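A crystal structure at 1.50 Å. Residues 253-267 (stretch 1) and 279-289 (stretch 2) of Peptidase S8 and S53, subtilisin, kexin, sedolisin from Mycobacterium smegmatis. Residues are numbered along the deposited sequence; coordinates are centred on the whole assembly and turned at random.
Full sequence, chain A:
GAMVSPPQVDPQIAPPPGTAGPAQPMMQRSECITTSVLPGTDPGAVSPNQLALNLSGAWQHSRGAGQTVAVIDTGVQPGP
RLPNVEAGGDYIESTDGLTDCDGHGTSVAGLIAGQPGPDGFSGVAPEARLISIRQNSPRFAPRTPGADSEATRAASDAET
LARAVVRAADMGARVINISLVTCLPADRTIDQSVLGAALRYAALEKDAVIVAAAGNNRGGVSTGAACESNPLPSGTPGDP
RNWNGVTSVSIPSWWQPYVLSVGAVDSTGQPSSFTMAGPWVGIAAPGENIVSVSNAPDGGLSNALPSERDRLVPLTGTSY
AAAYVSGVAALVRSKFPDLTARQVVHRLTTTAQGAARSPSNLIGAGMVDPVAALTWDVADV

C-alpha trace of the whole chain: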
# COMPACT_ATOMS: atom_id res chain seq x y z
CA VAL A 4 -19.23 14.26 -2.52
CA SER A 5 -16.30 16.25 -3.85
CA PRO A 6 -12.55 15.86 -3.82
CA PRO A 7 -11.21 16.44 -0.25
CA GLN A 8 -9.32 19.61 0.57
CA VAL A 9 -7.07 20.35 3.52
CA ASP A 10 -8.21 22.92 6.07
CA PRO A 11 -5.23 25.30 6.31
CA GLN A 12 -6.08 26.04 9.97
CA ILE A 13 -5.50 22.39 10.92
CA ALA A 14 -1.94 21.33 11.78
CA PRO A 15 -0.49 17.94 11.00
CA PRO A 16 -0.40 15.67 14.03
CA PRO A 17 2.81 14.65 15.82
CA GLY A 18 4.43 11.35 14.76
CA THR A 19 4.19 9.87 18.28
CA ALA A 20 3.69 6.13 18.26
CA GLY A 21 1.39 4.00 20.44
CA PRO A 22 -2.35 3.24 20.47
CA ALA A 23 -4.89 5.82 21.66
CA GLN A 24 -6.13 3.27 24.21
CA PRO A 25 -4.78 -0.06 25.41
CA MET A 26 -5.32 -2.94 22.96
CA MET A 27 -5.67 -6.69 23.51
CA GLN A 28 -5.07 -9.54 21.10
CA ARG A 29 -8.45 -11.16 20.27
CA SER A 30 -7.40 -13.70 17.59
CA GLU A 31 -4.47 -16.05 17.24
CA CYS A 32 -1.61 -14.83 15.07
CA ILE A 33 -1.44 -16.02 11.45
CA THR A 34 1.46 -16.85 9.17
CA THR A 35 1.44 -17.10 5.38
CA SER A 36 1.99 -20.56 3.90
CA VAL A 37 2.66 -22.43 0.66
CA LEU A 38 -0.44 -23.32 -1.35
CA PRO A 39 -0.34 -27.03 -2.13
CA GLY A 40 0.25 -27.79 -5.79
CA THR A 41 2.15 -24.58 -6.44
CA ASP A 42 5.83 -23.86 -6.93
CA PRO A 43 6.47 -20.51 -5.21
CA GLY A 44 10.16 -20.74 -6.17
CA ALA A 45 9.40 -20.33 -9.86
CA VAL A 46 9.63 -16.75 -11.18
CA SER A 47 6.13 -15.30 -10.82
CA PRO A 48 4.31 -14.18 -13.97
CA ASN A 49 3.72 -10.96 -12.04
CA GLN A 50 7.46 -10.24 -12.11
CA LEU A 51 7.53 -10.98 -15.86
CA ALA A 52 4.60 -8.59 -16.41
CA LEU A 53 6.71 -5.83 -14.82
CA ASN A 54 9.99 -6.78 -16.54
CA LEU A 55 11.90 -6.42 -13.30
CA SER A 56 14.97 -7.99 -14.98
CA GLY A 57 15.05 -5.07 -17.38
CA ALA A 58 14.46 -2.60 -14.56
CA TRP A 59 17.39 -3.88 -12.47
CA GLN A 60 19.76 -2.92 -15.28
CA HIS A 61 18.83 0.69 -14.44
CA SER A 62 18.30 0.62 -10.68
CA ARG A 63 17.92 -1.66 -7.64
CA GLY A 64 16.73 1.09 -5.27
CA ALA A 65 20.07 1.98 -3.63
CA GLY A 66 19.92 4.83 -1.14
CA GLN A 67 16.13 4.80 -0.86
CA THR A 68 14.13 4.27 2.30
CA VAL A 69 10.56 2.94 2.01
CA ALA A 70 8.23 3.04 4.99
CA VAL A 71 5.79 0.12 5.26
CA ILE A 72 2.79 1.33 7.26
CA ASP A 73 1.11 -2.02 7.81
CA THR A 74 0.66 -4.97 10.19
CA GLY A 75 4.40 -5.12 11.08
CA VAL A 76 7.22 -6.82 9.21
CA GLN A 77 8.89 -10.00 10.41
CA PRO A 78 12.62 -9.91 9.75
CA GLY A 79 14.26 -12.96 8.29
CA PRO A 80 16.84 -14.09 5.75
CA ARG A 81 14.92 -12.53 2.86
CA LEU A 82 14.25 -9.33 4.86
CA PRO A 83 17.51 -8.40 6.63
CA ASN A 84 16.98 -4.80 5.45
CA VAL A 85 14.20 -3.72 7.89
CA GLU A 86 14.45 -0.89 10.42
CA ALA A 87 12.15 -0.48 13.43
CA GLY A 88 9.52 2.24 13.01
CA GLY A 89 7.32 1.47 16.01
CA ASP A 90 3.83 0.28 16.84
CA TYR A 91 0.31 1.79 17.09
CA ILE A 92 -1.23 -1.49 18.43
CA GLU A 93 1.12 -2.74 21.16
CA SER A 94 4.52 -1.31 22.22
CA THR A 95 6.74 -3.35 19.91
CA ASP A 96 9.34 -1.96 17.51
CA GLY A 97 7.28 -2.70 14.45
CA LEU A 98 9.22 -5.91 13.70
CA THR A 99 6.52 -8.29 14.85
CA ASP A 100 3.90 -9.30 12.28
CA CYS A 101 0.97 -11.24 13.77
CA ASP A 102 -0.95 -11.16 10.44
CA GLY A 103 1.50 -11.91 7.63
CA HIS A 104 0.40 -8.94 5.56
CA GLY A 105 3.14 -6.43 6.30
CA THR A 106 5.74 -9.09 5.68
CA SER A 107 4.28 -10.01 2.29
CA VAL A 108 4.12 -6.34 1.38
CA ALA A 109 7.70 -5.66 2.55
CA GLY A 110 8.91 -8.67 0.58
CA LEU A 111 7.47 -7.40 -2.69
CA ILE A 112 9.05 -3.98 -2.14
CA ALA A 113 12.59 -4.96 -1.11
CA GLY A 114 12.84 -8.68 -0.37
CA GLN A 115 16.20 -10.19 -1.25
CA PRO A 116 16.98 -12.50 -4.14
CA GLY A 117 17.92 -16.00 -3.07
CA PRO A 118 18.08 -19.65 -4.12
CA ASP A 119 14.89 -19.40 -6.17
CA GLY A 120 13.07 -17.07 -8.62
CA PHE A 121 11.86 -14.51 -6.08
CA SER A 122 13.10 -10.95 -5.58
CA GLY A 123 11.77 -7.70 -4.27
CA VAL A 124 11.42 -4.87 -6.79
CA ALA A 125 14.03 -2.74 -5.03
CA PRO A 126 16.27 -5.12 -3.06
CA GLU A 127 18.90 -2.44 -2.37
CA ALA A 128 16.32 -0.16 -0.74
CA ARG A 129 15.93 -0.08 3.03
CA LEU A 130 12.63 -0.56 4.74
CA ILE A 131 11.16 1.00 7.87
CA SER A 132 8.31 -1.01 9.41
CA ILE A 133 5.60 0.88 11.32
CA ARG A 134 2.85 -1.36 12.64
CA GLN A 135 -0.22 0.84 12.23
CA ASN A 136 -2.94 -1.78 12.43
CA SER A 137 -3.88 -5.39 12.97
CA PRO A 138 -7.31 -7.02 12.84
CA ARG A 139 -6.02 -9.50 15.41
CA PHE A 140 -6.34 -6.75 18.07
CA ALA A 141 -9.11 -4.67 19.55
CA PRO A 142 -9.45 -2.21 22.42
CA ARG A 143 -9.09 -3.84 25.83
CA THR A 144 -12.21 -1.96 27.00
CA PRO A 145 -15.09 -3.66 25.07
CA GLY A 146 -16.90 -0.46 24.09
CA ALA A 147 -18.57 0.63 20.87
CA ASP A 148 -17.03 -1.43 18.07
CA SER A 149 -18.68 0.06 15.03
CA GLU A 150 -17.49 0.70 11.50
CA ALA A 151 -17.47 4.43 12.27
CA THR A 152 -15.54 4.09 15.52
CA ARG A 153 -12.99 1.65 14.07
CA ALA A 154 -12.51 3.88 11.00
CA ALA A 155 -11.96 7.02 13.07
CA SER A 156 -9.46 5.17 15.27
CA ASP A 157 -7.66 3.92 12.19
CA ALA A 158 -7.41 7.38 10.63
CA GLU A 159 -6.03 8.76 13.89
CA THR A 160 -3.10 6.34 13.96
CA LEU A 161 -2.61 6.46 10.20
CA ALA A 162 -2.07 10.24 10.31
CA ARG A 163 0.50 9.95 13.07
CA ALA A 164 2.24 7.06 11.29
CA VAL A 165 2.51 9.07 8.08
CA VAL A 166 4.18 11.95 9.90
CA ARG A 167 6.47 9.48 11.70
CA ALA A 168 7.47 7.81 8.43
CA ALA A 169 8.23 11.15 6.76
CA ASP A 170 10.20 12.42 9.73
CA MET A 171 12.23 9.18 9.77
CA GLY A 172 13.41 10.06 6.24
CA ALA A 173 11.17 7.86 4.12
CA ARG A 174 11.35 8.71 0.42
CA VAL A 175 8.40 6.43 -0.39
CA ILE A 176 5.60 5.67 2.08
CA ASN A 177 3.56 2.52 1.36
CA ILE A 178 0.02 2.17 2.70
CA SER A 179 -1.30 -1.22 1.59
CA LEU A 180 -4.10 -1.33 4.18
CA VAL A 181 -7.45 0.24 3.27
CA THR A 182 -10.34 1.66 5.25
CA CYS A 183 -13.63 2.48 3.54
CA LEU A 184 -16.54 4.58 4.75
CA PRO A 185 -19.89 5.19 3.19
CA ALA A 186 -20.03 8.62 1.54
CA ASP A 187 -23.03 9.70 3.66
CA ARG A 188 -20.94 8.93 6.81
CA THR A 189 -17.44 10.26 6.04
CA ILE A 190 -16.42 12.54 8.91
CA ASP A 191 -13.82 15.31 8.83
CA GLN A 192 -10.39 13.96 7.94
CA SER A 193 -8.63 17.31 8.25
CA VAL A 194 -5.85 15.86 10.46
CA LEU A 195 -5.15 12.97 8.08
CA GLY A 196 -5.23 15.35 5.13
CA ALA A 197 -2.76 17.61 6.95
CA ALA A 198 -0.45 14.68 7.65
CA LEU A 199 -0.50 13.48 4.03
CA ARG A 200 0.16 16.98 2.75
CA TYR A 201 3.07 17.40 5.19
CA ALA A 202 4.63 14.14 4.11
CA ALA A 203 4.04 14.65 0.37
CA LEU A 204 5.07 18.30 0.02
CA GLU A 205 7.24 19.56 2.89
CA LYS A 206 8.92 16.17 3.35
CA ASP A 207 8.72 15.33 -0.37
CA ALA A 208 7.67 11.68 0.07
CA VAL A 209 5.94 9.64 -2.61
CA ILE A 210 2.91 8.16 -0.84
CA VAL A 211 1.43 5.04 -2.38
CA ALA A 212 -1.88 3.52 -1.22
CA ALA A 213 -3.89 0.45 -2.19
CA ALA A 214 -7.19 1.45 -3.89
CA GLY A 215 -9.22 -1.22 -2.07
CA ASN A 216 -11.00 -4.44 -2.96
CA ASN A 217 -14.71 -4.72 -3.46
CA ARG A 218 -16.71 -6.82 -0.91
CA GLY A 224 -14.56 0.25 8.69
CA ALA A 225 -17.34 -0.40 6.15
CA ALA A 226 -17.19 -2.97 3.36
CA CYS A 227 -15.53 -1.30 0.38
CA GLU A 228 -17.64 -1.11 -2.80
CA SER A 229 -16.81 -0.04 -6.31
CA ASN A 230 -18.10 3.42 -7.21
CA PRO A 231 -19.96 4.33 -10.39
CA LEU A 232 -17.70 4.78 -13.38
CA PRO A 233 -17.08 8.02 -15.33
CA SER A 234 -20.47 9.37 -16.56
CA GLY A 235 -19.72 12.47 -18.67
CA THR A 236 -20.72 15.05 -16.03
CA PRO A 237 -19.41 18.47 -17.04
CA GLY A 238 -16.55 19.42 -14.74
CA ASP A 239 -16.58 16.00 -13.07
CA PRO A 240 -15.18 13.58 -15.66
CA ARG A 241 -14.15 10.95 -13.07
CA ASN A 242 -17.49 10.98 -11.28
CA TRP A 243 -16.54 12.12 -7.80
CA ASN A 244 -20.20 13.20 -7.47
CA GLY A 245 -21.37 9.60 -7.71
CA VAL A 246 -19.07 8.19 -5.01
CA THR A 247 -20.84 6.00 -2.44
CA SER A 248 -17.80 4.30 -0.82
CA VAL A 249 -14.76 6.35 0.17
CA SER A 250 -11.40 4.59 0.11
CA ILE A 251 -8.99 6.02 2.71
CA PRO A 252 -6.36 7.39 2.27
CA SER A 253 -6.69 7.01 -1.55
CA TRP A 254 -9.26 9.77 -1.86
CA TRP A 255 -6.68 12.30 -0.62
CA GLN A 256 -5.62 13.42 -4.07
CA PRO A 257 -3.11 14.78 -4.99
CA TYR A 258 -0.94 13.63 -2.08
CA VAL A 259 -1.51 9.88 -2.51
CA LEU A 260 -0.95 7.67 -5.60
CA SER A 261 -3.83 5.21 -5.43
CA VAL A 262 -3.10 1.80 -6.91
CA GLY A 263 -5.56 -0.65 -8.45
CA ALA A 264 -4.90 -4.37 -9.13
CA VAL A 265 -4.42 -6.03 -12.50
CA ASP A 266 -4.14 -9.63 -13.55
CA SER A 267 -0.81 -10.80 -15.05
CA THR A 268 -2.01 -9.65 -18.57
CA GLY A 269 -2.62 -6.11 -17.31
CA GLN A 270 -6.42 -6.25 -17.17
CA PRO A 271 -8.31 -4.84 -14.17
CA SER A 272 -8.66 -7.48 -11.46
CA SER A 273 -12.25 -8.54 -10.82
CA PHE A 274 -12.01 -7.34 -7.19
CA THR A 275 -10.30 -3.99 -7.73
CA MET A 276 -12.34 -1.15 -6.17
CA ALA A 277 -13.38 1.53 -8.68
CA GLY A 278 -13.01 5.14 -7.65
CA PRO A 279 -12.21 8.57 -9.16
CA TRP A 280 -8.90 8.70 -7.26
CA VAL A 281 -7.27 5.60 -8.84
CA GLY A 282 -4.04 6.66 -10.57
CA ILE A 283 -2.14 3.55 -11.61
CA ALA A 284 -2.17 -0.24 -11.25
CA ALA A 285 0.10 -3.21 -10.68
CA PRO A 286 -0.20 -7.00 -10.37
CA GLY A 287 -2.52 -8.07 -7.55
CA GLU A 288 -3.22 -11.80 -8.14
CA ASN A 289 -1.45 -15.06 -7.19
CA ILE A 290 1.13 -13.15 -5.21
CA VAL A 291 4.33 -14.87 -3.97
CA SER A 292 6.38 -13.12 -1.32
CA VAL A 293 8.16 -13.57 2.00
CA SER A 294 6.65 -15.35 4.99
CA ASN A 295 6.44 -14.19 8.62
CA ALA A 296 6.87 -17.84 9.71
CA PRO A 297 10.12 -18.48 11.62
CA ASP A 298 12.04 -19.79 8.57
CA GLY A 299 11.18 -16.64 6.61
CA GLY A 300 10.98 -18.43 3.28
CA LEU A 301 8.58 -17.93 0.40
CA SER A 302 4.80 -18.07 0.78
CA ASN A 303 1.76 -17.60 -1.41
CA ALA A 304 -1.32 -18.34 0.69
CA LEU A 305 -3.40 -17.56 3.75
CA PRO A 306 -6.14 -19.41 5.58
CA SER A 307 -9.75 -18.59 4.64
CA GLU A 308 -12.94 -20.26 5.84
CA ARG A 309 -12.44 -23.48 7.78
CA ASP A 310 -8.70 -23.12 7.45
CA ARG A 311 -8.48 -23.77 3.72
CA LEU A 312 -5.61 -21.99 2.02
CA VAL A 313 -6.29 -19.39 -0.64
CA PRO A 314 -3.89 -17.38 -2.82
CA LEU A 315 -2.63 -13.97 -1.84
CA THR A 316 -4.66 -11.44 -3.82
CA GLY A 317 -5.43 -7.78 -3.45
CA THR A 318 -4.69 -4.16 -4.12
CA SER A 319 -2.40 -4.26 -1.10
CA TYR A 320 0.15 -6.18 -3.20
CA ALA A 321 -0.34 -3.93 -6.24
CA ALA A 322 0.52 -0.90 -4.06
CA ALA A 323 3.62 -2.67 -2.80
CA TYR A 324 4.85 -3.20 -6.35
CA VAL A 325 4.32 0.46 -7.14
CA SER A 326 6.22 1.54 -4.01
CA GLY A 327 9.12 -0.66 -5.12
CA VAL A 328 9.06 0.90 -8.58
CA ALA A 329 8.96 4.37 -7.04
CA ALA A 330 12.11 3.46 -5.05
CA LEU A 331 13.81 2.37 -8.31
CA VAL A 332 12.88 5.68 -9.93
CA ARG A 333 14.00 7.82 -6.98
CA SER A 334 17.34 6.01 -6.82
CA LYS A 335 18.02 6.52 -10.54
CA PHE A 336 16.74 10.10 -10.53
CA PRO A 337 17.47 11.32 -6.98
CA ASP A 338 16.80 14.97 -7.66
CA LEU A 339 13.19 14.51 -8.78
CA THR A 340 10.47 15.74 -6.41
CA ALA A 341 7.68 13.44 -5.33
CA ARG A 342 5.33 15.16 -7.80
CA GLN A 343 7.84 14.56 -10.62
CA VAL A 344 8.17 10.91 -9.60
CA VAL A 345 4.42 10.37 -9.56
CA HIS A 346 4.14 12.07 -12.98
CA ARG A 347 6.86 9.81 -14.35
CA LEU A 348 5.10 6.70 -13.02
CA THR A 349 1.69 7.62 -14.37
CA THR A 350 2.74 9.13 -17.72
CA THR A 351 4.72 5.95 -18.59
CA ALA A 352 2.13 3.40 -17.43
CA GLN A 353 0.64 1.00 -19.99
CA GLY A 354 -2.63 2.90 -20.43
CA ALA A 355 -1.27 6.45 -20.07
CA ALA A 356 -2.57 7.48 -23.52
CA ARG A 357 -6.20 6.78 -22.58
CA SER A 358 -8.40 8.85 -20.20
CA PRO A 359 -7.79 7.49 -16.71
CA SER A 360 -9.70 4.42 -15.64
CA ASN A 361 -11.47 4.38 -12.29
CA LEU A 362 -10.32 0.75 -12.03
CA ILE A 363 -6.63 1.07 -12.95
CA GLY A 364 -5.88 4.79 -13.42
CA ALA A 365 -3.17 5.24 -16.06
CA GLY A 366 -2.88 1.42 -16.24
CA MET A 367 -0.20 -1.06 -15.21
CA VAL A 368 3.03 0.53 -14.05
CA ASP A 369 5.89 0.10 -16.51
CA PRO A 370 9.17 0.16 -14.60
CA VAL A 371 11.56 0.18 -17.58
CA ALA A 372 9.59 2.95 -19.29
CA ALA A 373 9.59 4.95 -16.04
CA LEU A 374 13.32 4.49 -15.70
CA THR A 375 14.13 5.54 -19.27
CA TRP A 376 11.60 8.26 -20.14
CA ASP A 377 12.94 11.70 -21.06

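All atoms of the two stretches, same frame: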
# COMPACT_ATOMS: atom_id res chain seq x y z
N SER A 253 -6.70 6.77 -0.09
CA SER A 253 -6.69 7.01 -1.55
C SER A 253 -7.40 8.27 -2.00
O SER A 253 -6.96 8.92 -2.95
CB SER A 253 -7.29 5.83 -2.32
OG SER A 253 -6.38 4.76 -2.42
N TRP A 254 -8.51 8.62 -1.36
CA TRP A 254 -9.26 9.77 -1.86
C TRP A 254 -8.55 11.09 -1.65
O TRP A 254 -8.93 12.08 -2.24
CB TRP A 254 -10.68 9.77 -1.34
CG TRP A 254 -10.85 10.28 0.04
CD1 TRP A 254 -10.08 10.03 1.13
CD2 TRP A 254 -11.90 11.13 0.46
NE1 TRP A 254 -10.59 10.68 2.23
CE2 TRP A 254 -11.72 11.36 1.84
CE3 TRP A 254 -13.00 11.71 -0.18
CZ2 TRP A 254 -12.58 12.16 2.59
CZ3 TRP A 254 -13.86 12.52 0.55
CH2 TRP A 254 -13.65 12.73 1.94
N TRP A 255 -7.46 11.09 -0.87
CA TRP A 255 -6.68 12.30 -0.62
C TRP A 255 -5.74 12.64 -1.78
O TRP A 255 -4.54 12.81 -1.61
CB TRP A 255 -5.93 12.21 0.74
CG TRP A 255 -6.77 12.65 1.87
CD1 TRP A 255 -7.37 11.88 2.84
CD2 TRP A 255 -7.15 13.99 2.14
NE1 TRP A 255 -8.07 12.68 3.71
CE2 TRP A 255 -7.95 13.98 3.31
CE3 TRP A 255 -6.84 15.21 1.54
CZ2 TRP A 255 -8.49 15.15 3.83
CZ3 TRP A 255 -7.37 16.37 2.07
CH2 TRP A 255 -8.18 16.34 3.20
N GLN A 256 -6.32 12.86 -2.95
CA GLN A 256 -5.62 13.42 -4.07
C GLN A 256 -5.31 14.90 -3.74
O GLN A 256 -6.13 15.59 -3.10
CB GLN A 256 -6.50 13.28 -5.33
CG GLN A 256 -6.81 11.84 -5.65
CD GLN A 256 -5.56 11.03 -5.83
OE1 GLN A 256 -4.76 11.35 -6.69
NE2 GLN A 256 -5.32 10.07 -4.95
N PRO A 257 -4.14 15.40 -4.17
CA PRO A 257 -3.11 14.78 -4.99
C PRO A 257 -1.96 14.13 -4.24
O PRO A 257 -0.99 13.69 -4.85
CB PRO A 257 -2.58 15.96 -5.80
CG PRO A 257 -2.62 17.05 -4.81
CD PRO A 257 -3.89 16.84 -4.02
N TYR A 258 -2.07 14.03 -2.92
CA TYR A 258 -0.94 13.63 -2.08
C TYR A 258 -0.60 12.13 -2.14
O TYR A 258 0.52 11.74 -1.78
CB TYR A 258 -1.24 14.01 -0.63
CG TYR A 258 -1.71 15.43 -0.51
CD1 TYR A 258 -0.92 16.52 -0.94
CD2 TYR A 258 -2.94 15.72 0.01
CE1 TYR A 258 -1.39 17.81 -0.86
CE2 TYR A 258 -3.41 17.01 0.12
CZ TYR A 258 -2.62 18.07 -0.31
OH TYR A 258 -3.13 19.34 -0.18
N VAL A 259 -1.57 11.32 -2.57
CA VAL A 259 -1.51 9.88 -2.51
C VAL A 259 -1.69 9.33 -3.93
O VAL A 259 -2.55 9.82 -4.68
CB VAL A 259 -2.63 9.32 -1.64
CG1 VAL A 259 -2.65 7.79 -1.70
CG2 VAL A 259 -2.52 9.82 -0.19
N LEU A 260 -0.83 8.40 -4.34
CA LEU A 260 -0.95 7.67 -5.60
C LEU A 260 -1.69 6.41 -5.23
O LEU A 260 -1.15 5.54 -4.54
CB LEU A 260 0.42 7.34 -6.20
CG LEU A 260 0.43 6.50 -7.48
CD1 LEU A 260 -0.46 7.11 -8.58
CD2 LEU A 260 1.89 6.37 -7.93
N SER A 261 -2.94 6.33 -5.71
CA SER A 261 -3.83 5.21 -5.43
C SER A 261 -3.71 4.13 -6.52
O SER A 261 -3.80 4.43 -7.71
CB SER A 261 -5.27 5.72 -5.31
OG SER A 261 -6.21 4.65 -5.21
N VAL A 262 -3.49 2.89 -6.07
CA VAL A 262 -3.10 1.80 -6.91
C VAL A 262 -4.15 0.70 -6.98
O VAL A 262 -4.45 0.06 -5.96
CB VAL A 262 -1.79 1.18 -6.39
CG1 VAL A 262 -1.28 0.09 -7.31
CG2 VAL A 262 -0.72 2.22 -6.21
N GLY A 263 -4.67 0.48 -8.19
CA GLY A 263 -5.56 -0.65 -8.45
C GLY A 263 -4.79 -1.90 -8.80
O GLY A 263 -3.59 -1.86 -9.02
N ALA A 264 -5.49 -3.05 -8.83
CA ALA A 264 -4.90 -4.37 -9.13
C ALA A 264 -5.23 -4.80 -10.56
O ALA A 264 -6.33 -4.58 -11.05
CB ALA A 264 -5.42 -5.40 -8.17
N VAL A 265 -4.23 -5.36 -11.23
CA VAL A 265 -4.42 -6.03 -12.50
C VAL A 265 -4.04 -7.49 -12.42
O VAL A 265 -3.25 -7.92 -11.56
CB VAL A 265 -3.66 -5.34 -13.66
CG1 VAL A 265 -4.26 -3.99 -14.00
CG2 VAL A 265 -2.16 -5.25 -13.35
N ASP A 266 -4.62 -8.28 -13.32
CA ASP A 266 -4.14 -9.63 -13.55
C ASP A 266 -2.76 -9.62 -14.26
O ASP A 266 -2.23 -8.57 -14.58
CB ASP A 266 -5.25 -10.47 -14.25
CG ASP A 266 -5.52 -10.09 -15.69
OD1 ASP A 266 -4.69 -9.49 -16.37
OD2 ASP A 266 -6.62 -10.49 -16.15
N SER A 267 -2.17 -10.79 -14.47
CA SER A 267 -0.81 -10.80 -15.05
C SER A 267 -0.75 -10.28 -16.50
O SER A 267 0.35 -9.96 -16.97
CB SER A 267 -0.18 -12.19 -14.95
OG SER A 267 -1.00 -13.17 -15.56
N PRO A 279 -12.72 7.45 -8.34
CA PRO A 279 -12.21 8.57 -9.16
C PRO A 279 -10.79 8.99 -8.83
O PRO A 279 -10.21 9.80 -9.55
CB PRO A 279 -13.19 9.71 -8.84
CG PRO A 279 -13.62 9.41 -7.46
CD PRO A 279 -13.76 7.91 -7.39
N TRP A 280 -10.24 8.41 -7.76
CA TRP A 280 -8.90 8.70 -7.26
C TRP A 280 -7.83 7.76 -7.82
O TRP A 280 -6.65 8.03 -7.67
CB TRP A 280 -8.90 8.64 -5.71
CG TRP A 280 -9.66 7.49 -5.22
CD1 TRP A 280 -9.32 6.17 -5.27
CD2 TRP A 280 -10.98 7.54 -4.66
NE1 TRP A 280 -10.34 5.39 -4.77
CE2 TRP A 280 -11.38 6.21 -4.39
CE3 TRP A 280 -11.85 8.57 -4.35
CZ2 TRP A 280 -12.61 5.90 -3.81
CZ3 TRP A 280 -13.09 8.26 -3.78
CH2 TRP A 280 -13.46 6.94 -3.54
N VAL A 281 -8.24 6.64 -8.43
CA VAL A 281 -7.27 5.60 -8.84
C VAL A 281 -6.36 6.17 -9.92
O VAL A 281 -6.83 6.73 -10.92
CB VAL A 281 -7.93 4.30 -9.31
CG1 VAL A 281 -6.85 3.29 -9.69
CG2 VAL A 281 -8.80 3.73 -8.20
N GLY A 282 -5.04 6.05 -9.70
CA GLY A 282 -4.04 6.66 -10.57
C GLY A 282 -3.17 5.73 -11.40
O GLY A 282 -2.61 6.12 -12.43
N ILE A 283 -3.08 4.47 -10.98
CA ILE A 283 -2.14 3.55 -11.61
C ILE A 283 -2.53 2.16 -11.13
O ILE A 283 -3.39 2.02 -10.25
CB ILE A 283 -0.68 3.92 -11.21
CG1 ILE A 283 0.37 3.33 -12.18
CG2 ILE A 283 -0.41 3.55 -9.79
CD1 ILE A 283 1.73 3.97 -12.00
N ALA A 284 -1.91 1.13 -11.68
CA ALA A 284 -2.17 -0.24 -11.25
C ALA A 284 -0.93 -1.07 -11.26
O ALA A 284 0.09 -0.68 -11.83
CB ALA A 284 -3.23 -0.88 -12.10
N ALA A 285 -1.00 -2.23 -10.61
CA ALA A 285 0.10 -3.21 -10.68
C ALA A 285 -0.46 -4.62 -10.39
O ALA A 285 -1.60 -4.76 -9.98
CB ALA A 285 1.22 -2.82 -9.72
N PRO A 286 0.34 -5.65 -10.62
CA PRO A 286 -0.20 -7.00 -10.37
C PRO A 286 -0.70 -7.21 -8.95
O PRO A 286 -0.01 -6.84 -7.99
CB PRO A 286 0.99 -7.91 -10.70
CG PRO A 286 1.73 -7.10 -11.73
CD PRO A 286 1.70 -5.72 -11.15
N GLY A 287 -1.89 -7.80 -8.84
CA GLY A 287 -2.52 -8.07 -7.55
C GLY A 287 -3.07 -9.47 -7.34
O GLY A 287 -3.75 -9.72 -6.36
N GLU A 288 -2.67 -10.43 -8.18
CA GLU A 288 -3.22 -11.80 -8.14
C GLU A 288 -2.11 -12.84 -8.02
O GLU A 288 -1.06 -12.69 -8.60
CB GLU A 288 -4.07 -12.08 -9.37
CG GLU A 288 -5.24 -11.15 -9.52
CD GLU A 288 -6.10 -11.44 -10.72
OE1 GLU A 288 -6.09 -12.60 -11.26
OE2 GLU A 288 -6.80 -10.49 -11.14
N ASN A 289 -2.40 -13.93 -7.31
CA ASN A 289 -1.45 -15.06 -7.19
C ASN A 289 -0.07 -14.59 -6.72
O ASN A 289 0.97 -15.01 -7.25
CB ASN A 289 -1.32 -15.81 -8.50
CG ASN A 289 -2.66 -16.30 -9.01
OD1 ASN A 289 -3.34 -17.05 -8.32
ND2 ASN A 289 -3.09 -15.79 -10.17
O HOH W 1 -3.86 8.30 -7.63
O HOH W 2 -1.67 -10.38 -10.98
O HOH W 3 -3.52 -13.12 -12.97

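The two stretches meet as neighbouring parallel strands, joined by a ladder of backbone hydrogen bonds. The ladder alternates between strands. Gly282 N donates to Ser261 O at 2.8 Å. Ile283 N also reaches Ser261 O at 3.3 Å, but this bond is weak and bent. Gly263 N then donates to Ile283 O at 2.9 Å, and Ala285 N to Gly263 O at 3.1 Å. Val265 N donates to Ala285 O at 3.0 Å, and Gly287 N to Val265 O at 3.0 Å. Thus Gly263 and Val265 each use both N and O across the contact, as expected of alternate residues in a parallel pairing. Pro286 has no amide hydrogen to give, but its CA lies 3.4 Å from Val265 O in a CA-H...O contact.

Waters serve groups at both ends. Water 1 accepts from Ser261 N at 2.9 Å and lies 2.8 Å from Trp280 O, to which it can donate. Water 2 accepts from Glu288 N at 3.0 Å and lies 3.0 Å from Val265 O, a possible second donor to that oxygen. Water 3 accepts from Ser267 N and donates to Glu288 OE1, both at 3.1 Å. Glu288 OE2 is satisfied elsewhere in the structure.

Gln256 NE2 is satisfied within its own stretch. Gln256 NE2 donates to Ser253 O and to Val259 O, each at 2.8 Å, linking Gln256 to the backbone on either side of it in sequence. Ser253 OG and Ser261 OG share a hydrogen bond of 2.8 Å.

Trp280 packs against this turn. Trp254 N lies over one face of its ring, while Ser261 OG sits at the edge, 3.5 Å from Trp280 CD1. Further along, Val262 CG2 meets Ile283 CG2 at 3.8 Å. Gly287 lies close to Ala264: an ideal CB on this glycine would clash with Ala264 CB.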